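Local structure of endoglucanase (Uncultured bacterium, 3X17) at residues A[52-57]-A[100-105]; A[194-199]-A[549-554]; A[444-449]-A[459-464]. The protein probably hydrolyses internal beta-1,4-glucosidic bonds of cellulose, being a family 9 glycoside hydrolase that carries an Ig-like domain ahead of its catalytic barrel. One frame throughout, in Å; residues are numbered along the deposited sequence.

Contact 1. Residues A[52-57]-A[100-105]; sequences TLQIVR and QVVGGP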
loop_
_atom_site.group_PDB
_atom_site.type_symbol
_atom_site.label_atom_id
_atom_site.label_comp_id
_atom_site.label_asym_id
_atom_site.label_seq_id
_atom_site.Cartn_x
_atom_site.Cartn_y
_atom_site.Cartn_z
ATOM N N THR A 52 25.399 24.469 -7.422
ATOM C CA THR A 52 24.427 25.392 -6.833
ATOM C C THR A 52 23.006 25.128 -7.321
ATOM O O THR A 52 22.759 25.037 -8.521
ATOM C CB THR A 52 24.804 26.864 -7.088
ATOM O OG1 THR A 52 26.012 27.163 -6.387
ATOM C CG2 THR A 52 23.713 27.795 -6.600
ATOM N N LEU A 53 22.075 25.025 -6.380
ATOM C CA LEU A 53 20.659 24.875 -6.733
ATOM C C LEU A 53 19.877 26.155 -6.517
ATOM O O LEU A 53 19.996 26.806 -5.471
ATOM C CB LEU A 53 20.024 23.744 -5.927
ATOM C CG LEU A 53 18.525 23.463 -6.140
ATOM C CD1 LEU A 53 18.285 22.715 -7.455
ATOM C CD2 LEU A 53 18.019 22.618 -4.986
ATOM N N GLN A 54 19.025 26.480 -7.477
ATOM C CA GLN A 54 18.003 27.468 -7.255
ATOM C C GLN A 54 16.627 26.812 -7.300
ATOM O O GLN A 54 16.429 25.817 -8.001
ATOM C CB GLN A 54 18.096 28.577 -8.307
ATOM C CG GLN A 54 19.483 29.146 -8.477
ATOM C CD GLN A 54 19.559 30.072 -9.671
ATOM O OE1 GLN A 54 19.097 29.732 -10.758
ATOM N NE2 GLN A 54 20.105 31.266 -9.464
ATOM N N ILE A 55 15.699 27.347 -6.516
ATOM C CA ILE A 55 14.283 27.115 -6.740
ATOM C C ILE A 55 13.704 28.378 -7.337
ATOM O O ILE A 55 13.987 29.476 -6.872
ATOM C CB ILE A 55 13.516 26.837 -5.443
ATOM C CG1 ILE A 55 14.127 25.679 -4.629
ATOM C CG2 ILE A 55 11.995 26.773 -5.709
ATOM C CD1 ILE A 55 14.453 24.414 -5.412
ATOM N N VAL A 56 12.816 28.208 -8.302
ATOM C CA VAL A 56 12.424 29.292 -9.185
ATOM C C VAL A 56 10.894 29.265 -9.365
ATOM O O VAL A 56 10.318 28.210 -9.588
ATOM C CB VAL A 56 13.109 29.101 -10.548
ATOM C CG1 VAL A 56 12.511 30.010 -11.551
ATOM C CG2 VAL A 56 14.609 29.343 -10.427
ATOM N N ARG A 57 10.231 30.407 -9.232
ATOM C CA ARG A 57 8.795 30.467 -9.544
ATOM C C ARG A 57 8.527 29.926 -10.949
ATOM O O ARG A 57 9.271 30.220 -11.893
ATOM C CB ARG A 57 8.243 31.892 -9.401
ATOM C CG ARG A 57 8.054 32.355 -7.955
ATOM C CD ARG A 57 6.646 32.898 -7.707
ATOM N NE ARG A 57 6.382 34.094 -8.501
ATOM C CZ ARG A 57 6.773 35.319 -8.161
ATOM N NH1 ARG A 57 7.418 35.523 -7.018
ATOM N NH2 ARG A 57 6.510 36.346 -8.960
ATOM N N GLN A 100 16.400 24.065 -10.219
ATOM C CA GLN A 100 17.272 24.431 -11.333
ATOM C C GLN A 100 18.690 24.410 -10.827
ATOM O O GLN A 100 19.046 25.219 -9.978
ATOM C CB GLN A 100 16.925 25.848 -11.802
ATOM C CG GLN A 100 17.827 26.395 -12.904
ATOM C CD GLN A 100 17.610 25.686 -14.224
ATOM O OE1 GLN A 100 18.515 25.043 -14.757
ATOM N NE2 GLN A 100 16.391 25.778 -14.746
ATOM N N VAL A 101 19.506 23.484 -11.304
ATOM C CA VAL A 101 20.923 23.526 -10.951
ATOM C C VAL A 101 21.657 24.480 -11.898
ATOM O O VAL A 101 21.413 24.448 -13.110
ATOM C CB VAL A 101 21.551 22.127 -10.968
ATOM C CG1 VAL A 101 23.094 22.202 -10.918
ATOM C CG2 VAL A 101 21.022 21.317 -9.800
ATOM N N VAL A 102 22.427 25.418 -11.337
ATOM C CA VAL A 102 23.080 26.454 -12.141
ATOM C C VAL A 102 24.060 25.784 -13.098
ATOM O O VAL A 102 24.896 24.976 -12.681
ATOM C CB VAL A 102 23.811 27.535 -11.255
ATOM C CG1 VAL A 102 24.594 28.542 -12.129
ATOM C CG2 VAL A 102 22.811 28.293 -10.366
ATOM N N GLY A 103 23.883 26.042 -14.393
ATOM C CA GLY A 103 24.668 25.348 -15.433
ATOM C C GLY A 103 24.307 23.884 -15.643
ATOM O O GLY A 103 25.098 23.113 -16.176
ATOM N N GLY A 104 23.120 23.488 -15.197
ATOM C CA GLY A 104 22.786 22.072 -15.066
ATOM C C GLY A 104 21.319 21.824 -15.353
ATOM O O GLY A 104 20.656 22.673 -15.925
ATOM N N PRO A 105 20.789 20.674 -14.901
ATOM C CA PRO A 105 19.447 20.252 -15.298
ATOM C C PRO A 105 18.338 21.005 -14.564
ATOM O O PRO A 105 18.581 21.668 -13.553
ATOM C CB PRO A 105 19.415 18.759 -14.936
ATOM C CG PRO A 105 20.845 18.411 -14.503
ATOM C CD PRO A 105 21.446 19.686 -14.035
HETATM O O HOH W 1 26.081 24.450 -10.001
#
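Gln54 and Gln100 face each other as an antiparallel hydrogen-bonded pair, each backbone N-H reaching the other's carbonyl. Gln54 N meets Gln100 O at 2.8 Å, almost straight (175° at the hydrogen). The return bond from Gln100 N to Gln54 O, also 2.8 Å, is more bent at 149°. A third bond, Val102 N to Thr52 O at 2.9 Å, carries the pairing to the point where the chain turns. The same Thr52 O also receives the CA-H of Val101, with CA 3.4 Å away.

The side chain of Gln54 lies on this pairing and runs out over Val102. Its CB rests 3.9 Å from Gln100 O. CG stands anti to the carbonyl carbon (chi1 -50°), which carries it to Val102 CG2, and with the chain extended beyond, CD comes within 3.8 Å of that methyl. OE1 stays near the same CG2, at 4.0 Å, with Gln100 CG also close by. NE2 ends the run in a hydrogen bond to Glu66 OE1 on strand 63-74, which holds the amide at its far end. The Thr52 CG2 methyl also packs on Val102 CG2.

On the other face, Leu53 CD1 touches Val101 CG2 at 3.9 Å, and both residues also pack on Ile18 of strand 17-19. A water accepts from Thr52 N and donates to Val102 O, continuing the link where direct pairing stops. Val101 to Gly104 then form a type II beta turn, with Gly103 at positive phi, leading out of strand 95-101. Strand 52-57 sits between strands 63-74 and 95-101, an antiparallel pairing that belongs to the beta sheet of the N-terminal Ig-like domain.

Contact 2. Residues A[194-199]-A[549-554]; sequences LLKAYE and LVFVAA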
loop_
_atom_site.group_PDB
_atom_site.type_symbol
_atom_site.label_atom_id
_atom_site.label_comp_id
_atom_site.label_asym_id
_atom_site.label_seq_id
_atom_site.Cartn_x
_atom_site.Cartn_y
_atom_site.Cartn_z
ATOM N N LEU A 194 -6.427 0.508 5.489
ATOM C CA LEU A 194 -7.242 1.719 5.337
ATOM C C LEU A 194 -7.914 2.081 6.663
ATOM O O LEU A 194 -8.000 3.259 7.037
ATOM C CB LEU A 194 -8.279 1.561 4.217
ATOM C CG LEU A 194 -7.742 1.160 2.831
ATOM C CD1 LEU A 194 -8.930 0.984 1.852
ATOM C CD2 LEU A 194 -6.717 2.167 2.239
ATOM N N LEU A 195 -8.339 1.069 7.404
ATOM C CA LEU A 195 -9.037 1.322 8.654
ATOM C C LEU A 195 -8.094 2.030 9.621
ATOM O O LEU A 195 -8.489 2.960 10.330
ATOM C CB LEU A 195 -9.524 0.013 9.292
ATOM C CG LEU A 195 -10.886 -0.516 8.827
ATOM C CD1 LEU A 195 -11.083 -1.912 9.406
ATOM C CD2 LEU A 195 -12.042 0.398 9.262
ATOM N N LYS A 196 -6.842 1.584 9.641
ATOM C CA LYS A 196 -5.845 2.119 10.569
ATOM C C LYS A 196 -5.472 3.536 10.181
ATOM O O LYS A 196 -5.194 4.361 11.043
ATOM C CB LYS A 196 -4.598 1.225 10.530
ATOM C CG LYS A 196 -3.727 1.318 11.743
ATOM C CD LYS A 196 -4.505 1.001 13.021
ATOM C CE LYS A 196 -3.814 1.690 14.200
ATOM N NZ LYS A 196 -4.702 1.656 15.407
ATOM N N ALA A 197 -5.345 3.785 8.873
ATOM C CA ALA A 197 -5.178 5.140 8.377
ATOM C C ALA A 197 -6.274 6.048 8.945
ATOM O O ALA A 197 -6.002 7.183 9.346
ATOM C CB ALA A 197 -5.218 5.171 6.855
ATOM N N TYR A 198 -7.518 5.601 8.843
ATOM C CA TYR A 198 -8.607 6.423 9.296
ATOM C C TYR A 198 -8.560 6.602 10.804
ATOM O O TYR A 198 -8.697 7.705 11.299
ATOM C CB TYR A 198 -9.975 5.882 8.888
ATOM C CG TYR A 198 -11.091 6.657 9.584
ATOM C CD1 TYR A 198 -11.513 7.903 9.091
ATOM C CD2 TYR A 198 -11.585 6.238 10.816
ATOM C CE1 TYR A 198 -12.493 8.639 9.747
ATOM C CE2 TYR A 198 -12.520 7.004 11.514
ATOM C CZ TYR A 198 -12.959 8.195 10.976
ATOM O OH TYR A 198 -13.885 8.917 11.654
ATOM N N GLU A 199 -8.314 5.517 11.523
ATOM C CA GLU A 199 -8.272 5.542 12.981
ATOM C C GLU A 199 -7.223 6.518 13.526
ATOM O O GLU A 199 -7.467 7.222 14.486
ATOM C CB GLU A 199 -7.969 4.135 13.512
ATOM C CG GLU A 199 -8.156 3.990 15.018
ATOM C CD GLU A 199 -8.208 2.545 15.439
ATOM O OE1 GLU A 199 -7.363 1.744 14.964
ATOM O OE2 GLU A 199 -9.078 2.202 16.270
ATOM N N LEU A 549 0.238 3.253 0.980
ATOM C CA LEU A 549 0.267 4.580 0.372
ATOM C C LEU A 549 -0.790 5.510 0.986
ATOM O O LEU A 549 -0.498 6.653 1.320
ATOM C CB LEU A 549 0.135 4.519 -1.167
ATOM C CG LEU A 549 0.023 5.863 -1.897
ATOM C CD1 LEU A 549 1.214 6.807 -1.603
ATOM C CD2 LEU A 549 -0.192 5.691 -3.424
ATOM N N VAL A 550 -2.020 5.049 1.063
ATOM C CA VAL A 550 -3.069 5.818 1.720
ATOM C C VAL A 550 -2.688 6.095 3.187
ATOM O O VAL A 550 -2.877 7.206 3.660
ATOM C CB VAL A 550 -4.443 5.080 1.685
ATOM C CG1 VAL A 550 -5.438 5.696 2.706
ATOM C CG2 VAL A 550 -5.035 5.125 0.277
ATOM N N PHE A 551 -2.089 5.111 3.877
ATOM C CA PHE A 551 -1.642 5.332 5.264
ATOM C C PHE A 551 -0.600 6.443 5.412
ATOM O O PHE A 551 -0.799 7.410 6.171
ATOM C CB PHE A 551 -1.150 4.037 5.919
ATOM C CG PHE A 551 -0.808 4.193 7.392
ATOM C CD1 PHE A 551 0.454 4.611 7.788
ATOM C CD2 PHE A 551 -1.764 3.954 8.370
ATOM C CE1 PHE A 551 0.770 4.754 9.132
ATOM C CE2 PHE A 551 -1.460 4.109 9.708
ATOM C CZ PHE A 551 -0.184 4.494 10.092
ATOM N N VAL A 552 0.472 6.354 4.635
ATOM C CA VAL A 552 1.561 7.302 4.796
ATOM C C VAL A 552 1.146 8.692 4.313
ATOM O O VAL A 552 1.404 9.693 4.988
ATOM C CB VAL A 552 2.885 6.814 4.141
ATOM C CG1 VAL A 552 4.000 7.811 4.398
ATOM C CG2 VAL A 552 3.284 5.473 4.732
ATOM N N ALA A 553 0.337 8.722 3.256
ATOM C CA ALA A 553 -0.140 9.971 2.706
ATOM C C ALA A 553 -1.054 10.656 3.726
ATOM O O ALA A 553 -1.008 11.899 3.889
ATOM C CB ALA A 553 -0.880 9.730 1.403
ATOM N N ALA A 554 -1.881 9.860 4.402
ATOM C CA ALA A 554 -2.812 10.425 5.385
ATOM C C ALA A 554 -2.064 11.076 6.569
ATOM O O ALA A 554 -2.467 12.131 7.056
ATOM C CB ALA A 554 -3.791 9.370 5.877
#
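Ala197 and Phe551 have the nearest CA atoms across segments 194-199 and 549-554, which lie on helices 184-200 and 543-558 within the (alpha/alpha)6 barrel of this family 9 enzyme. The two segments run nearly parallel, 11° apart, with axes 8.6 Å from each other. Such parallel packing, between segments 350 residues apart in sequence, joins an early and a late helix of the barrel side by side.

The aliphatic contacts cluster on Val550. Leu194 crosses it at about a right angle, and its CD2 methyl alone does the touching, 3.7 Å from Val550 CB with CG1 and CG2 hardly farther. Ala197 CB closes on Val550 CG1 from the next turn, at 4.2 Å.

The aromatic contacts belong to Phe551. CG stands anti to the backbone N (chi1 -174°), which starts the ring off beside helix 184-200; there CD2 lies 3.6 Å from Ala197 CA and CE2 approaches Lys196 O near the ring plane, at the edge. Lys196 CG runs alongside the ring, 4.1 Å from CE2. Tyr201 adds an edge-to-face contact with the same ring, and Met444 and Leu447 of helix 435-452 cover it further.

No hydrogen bond crosses between the two segments; the charges turn elsewhere. Lys196 leads its amine away from Phe551 into a salt bridge with Asp386, and Arg287 pairs with Glu199 OE1. That same oxygen receives Lys196 NZ at 2.7 Å, with the amine 47° out of the carboxylate plane.

Contact 3. Residues A[444-449]-A[459-464]; sequences MLLLFA and ERAALA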
loop_
_atom_site.group_PDB
_atom_site.type_symbol
_atom_site.label_atom_id
_atom_site.label_comp_id
_atom_site.label_asym_id
_atom_site.label_seq_id
_atom_site.Cartn_x
_atom_site.Cartn_y
_atom_site.Cartn_z
ATOM N N MET A 444 5.446 3.019 7.188
ATOM C CA MET A 444 4.443 2.749 8.218
ATOM C C MET A 444 5.070 2.282 9.544
ATOM O O MET A 444 4.656 2.737 10.576
ATOM C CB MET A 444 3.399 1.731 7.721
ATOM C CG MET A 444 2.207 1.539 8.676
ATOM S SD MET A 444 1.239 0.068 8.246
ATOM C CE MET A 444 0.604 0.518 6.638
ATOM N N LEU A 445 6.074 1.412 9.522
ATOM C CA LEU A 445 6.717 1.028 10.788
ATOM C C LEU A 445 7.443 2.190 11.469
ATOM O O LEU A 445 7.389 2.314 12.702
ATOM C CB LEU A 445 7.652 -0.181 10.654
ATOM C CG LEU A 445 7.103 -1.442 9.977
ATOM C CD1 LEU A 445 8.219 -2.456 9.822
ATOM C CD2 LEU A 445 5.901 -2.026 10.714
ATOM N N LEU A 446 8.074 3.060 10.680
ATOM C CA LEU A 446 8.644 4.308 11.220
ATOM C C LEU A 446 7.570 5.158 11.892
ATOM O O LEU A 446 7.743 5.582 13.034
ATOM C CB LEU A 446 9.329 5.134 10.129
ATOM C CG LEU A 446 10.548 4.462 9.496
ATOM C CD1 LEU A 446 10.870 5.104 8.145
ATOM C CD2 LEU A 446 11.752 4.551 10.433
ATOM N N LEU A 447 6.417 5.299 11.244
ATOM C CA LEU A 447 5.352 6.061 11.829
ATOM C C LEU A 447 4.756 5.401 13.064
ATOM O O LEU A 447 4.253 6.097 13.935
ATOM C CB LEU A 447 4.261 6.387 10.806
ATOM C CG LEU A 447 4.667 7.346 9.681
ATOM C CD1 LEU A 447 3.552 7.476 8.642
ATOM C CD2 LEU A 447 5.100 8.711 10.214
ATOM N N PHE A 448 4.739 4.073 13.129
ATOM C CA PHE A 448 4.221 3.416 14.344
ATOM C C PHE A 448 5.110 3.800 15.550
ATOM O O PHE A 448 4.605 4.116 16.624
ATOM C CB PHE A 448 4.216 1.897 14.212
ATOM C CG PHE A 448 3.063 1.338 13.386
ATOM C CD1 PHE A 448 1.956 2.118 13.065
ATOM C CD2 PHE A 448 3.085 0.020 12.963
ATOM C CE1 PHE A 448 0.898 1.590 12.314
ATOM C CE2 PHE A 448 2.006 -0.533 12.241
ATOM C CZ PHE A 448 0.921 0.260 11.917
ATOM N N ALA A 449 6.419 3.706 15.358
ATOM C CA ALA A 449 7.404 4.013 16.387
ATOM C C ALA A 449 7.342 5.495 16.762
ATOM O O ALA A 449 7.209 5.842 17.932
ATOM C CB ALA A 449 8.837 3.621 15.898
ATOM N N GLU A 459 9.812 10.550 11.116
ATOM C CA GLU A 459 8.814 11.191 10.278
ATOM C C GLU A 459 9.419 11.685 8.963
ATOM O O GLU A 459 8.815 11.548 7.877
ATOM C CB GLU A 459 8.175 12.341 11.043
ATOM C CG GLU A 459 6.821 12.764 10.513
ATOM C CD GLU A 459 6.143 13.795 11.413
ATOM O OE1 GLU A 459 5.657 13.413 12.488
ATOM O OE2 GLU A 459 6.157 14.991 11.082
ATOM N N ARG A 460 10.651 12.168 9.042
ATOM C CA ARG A 460 11.366 12.519 7.825
ATOM C C ARG A 460 11.588 11.274 6.954
ATOM O O ARG A 460 11.382 11.326 5.740
ATOM C CB ARG A 460 12.700 13.230 8.104
ATOM C CG ARG A 460 13.454 13.610 6.800
ATOM C CD ARG A 460 14.800 14.303 7.084
ATOM N NE ARG A 460 15.839 13.344 7.477
ATOM C CZ ARG A 460 16.389 13.273 8.694
ATOM N NH1 ARG A 460 16.008 14.123 9.647
ATOM N NH2 ARG A 460 17.314 12.347 8.962
ATOM N N ALA A 461 12.032 10.182 7.572
ATOM C CA ALA A 461 12.303 8.964 6.830
ATOM C C ALA A 461 11.034 8.418 6.184
ATOM O O ALA A 461 11.095 7.865 5.103
ATOM C CB ALA A 461 12.971 7.900 7.717
ATOM N N ALA A 462 9.896 8.528 6.870
ATOM C CA ALA A 462 8.620 8.124 6.301
ATOM C C ALA A 462 8.262 9.025 5.119
ATOM O O ALA A 462 7.846 8.542 4.054
ATOM C CB ALA A 462 7.514 8.175 7.366
ATOM N N LEU A 463 8.408 10.334 5.289
ATOM C CA LEU A 463 8.110 11.258 4.187
ATOM C C LEU A 463 8.932 10.885 2.961
ATOM O O LEU A 463 8.457 10.974 1.821
ATOM C CB LEU A 463 8.424 12.709 4.564
ATOM C CG LEU A 463 8.243 13.757 3.463
ATOM C CD1 LEU A 463 6.771 13.717 2.934
ATOM C CD2 LEU A 463 8.525 15.144 4.054
ATOM N N ALA A 464 10.167 10.479 3.207
ATOM C CA ALA A 464 11.091 10.137 2.130
ATOM C C ALA A 464 10.559 8.972 1.271
ATOM O O ALA A 464 11.028 8.759 0.135
ATOM C CB ALA A 464 12.453 9.786 2.719
#
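Glu459, whose CG lies beside Leu447 CD2, accepts Leu463 N on its backbone O at 2.9 Å, one of several equally short helical bonds that keep the two segments regular. Its carboxylate points elsewhere: OE1 has a weak hydrogen bond to His555 of helix 543-558. No hydrogen bond crosses between the segments, and what holds them is a small hydrocarbon interface, mainly two leucines against two alanines, with the CG of Glu459 at the margin.

Leu446 points at the other helix. Its CG is anti to the carbonyl carbon (chi1 -64°), and the CD1 branch beyond it does the touching, 3.5 Å from Ala461 CB and 3.8 Å from Ala462 N, so that one methyl lies against both an alanine side chain and the backbone of the next residue. Nearer the root, the CB atoms of Leu446 and Ala462 stand 4.5 Å apart.

Leu447 starts out less directly, but its branch point comes round to the partner helix. CG and CD2 both lie 3.8 Å from Ala462 CB, which therefore meets a CH and a methyl of the same leucine. CD2 reaches on to Glu459 CG at 4.4 Å. The short alanine side chains let the axes approach to 8.5 Å.

The segments run almost antiparallel, 158° between their directions, as an alpha-helical hairpin: helices 435-452 and 456-469 are separated by only a few residues. Around this pair, helix 396-418 covers one flank, with Val413 on Leu446 and Tyr417 on Ala461. Helix 543-558 packs on Leu447 through His555 and on Glu459 and Leu463 through Phe556, which sets the hairpin among the helices of the (alpha/alpha)6 barrel.

Overall arrangement
Contacts 2 and 3 are neighbours in the catalytic barrel, their centres 13 Å apart, and contact 3 is nested within the chain loop that contact 2 closes. Helix 543-558 joins them: Phe551 CE1 packs 3.6 Å from Met444 CG, its CZ touches Phe448 CE1, and Val552 CG1 reaches Ala462 O. Contact 1 belongs to the separate Ig-like domain and closes earlier in the chain. Its centre is 29 Å from that of contact 3 and 35 Å from that of contact 2, with nearest atoms about 15 Å and 22 Å apart. A bound calcium ion lies about 14 Å from the Leu194 side chain of contact 2.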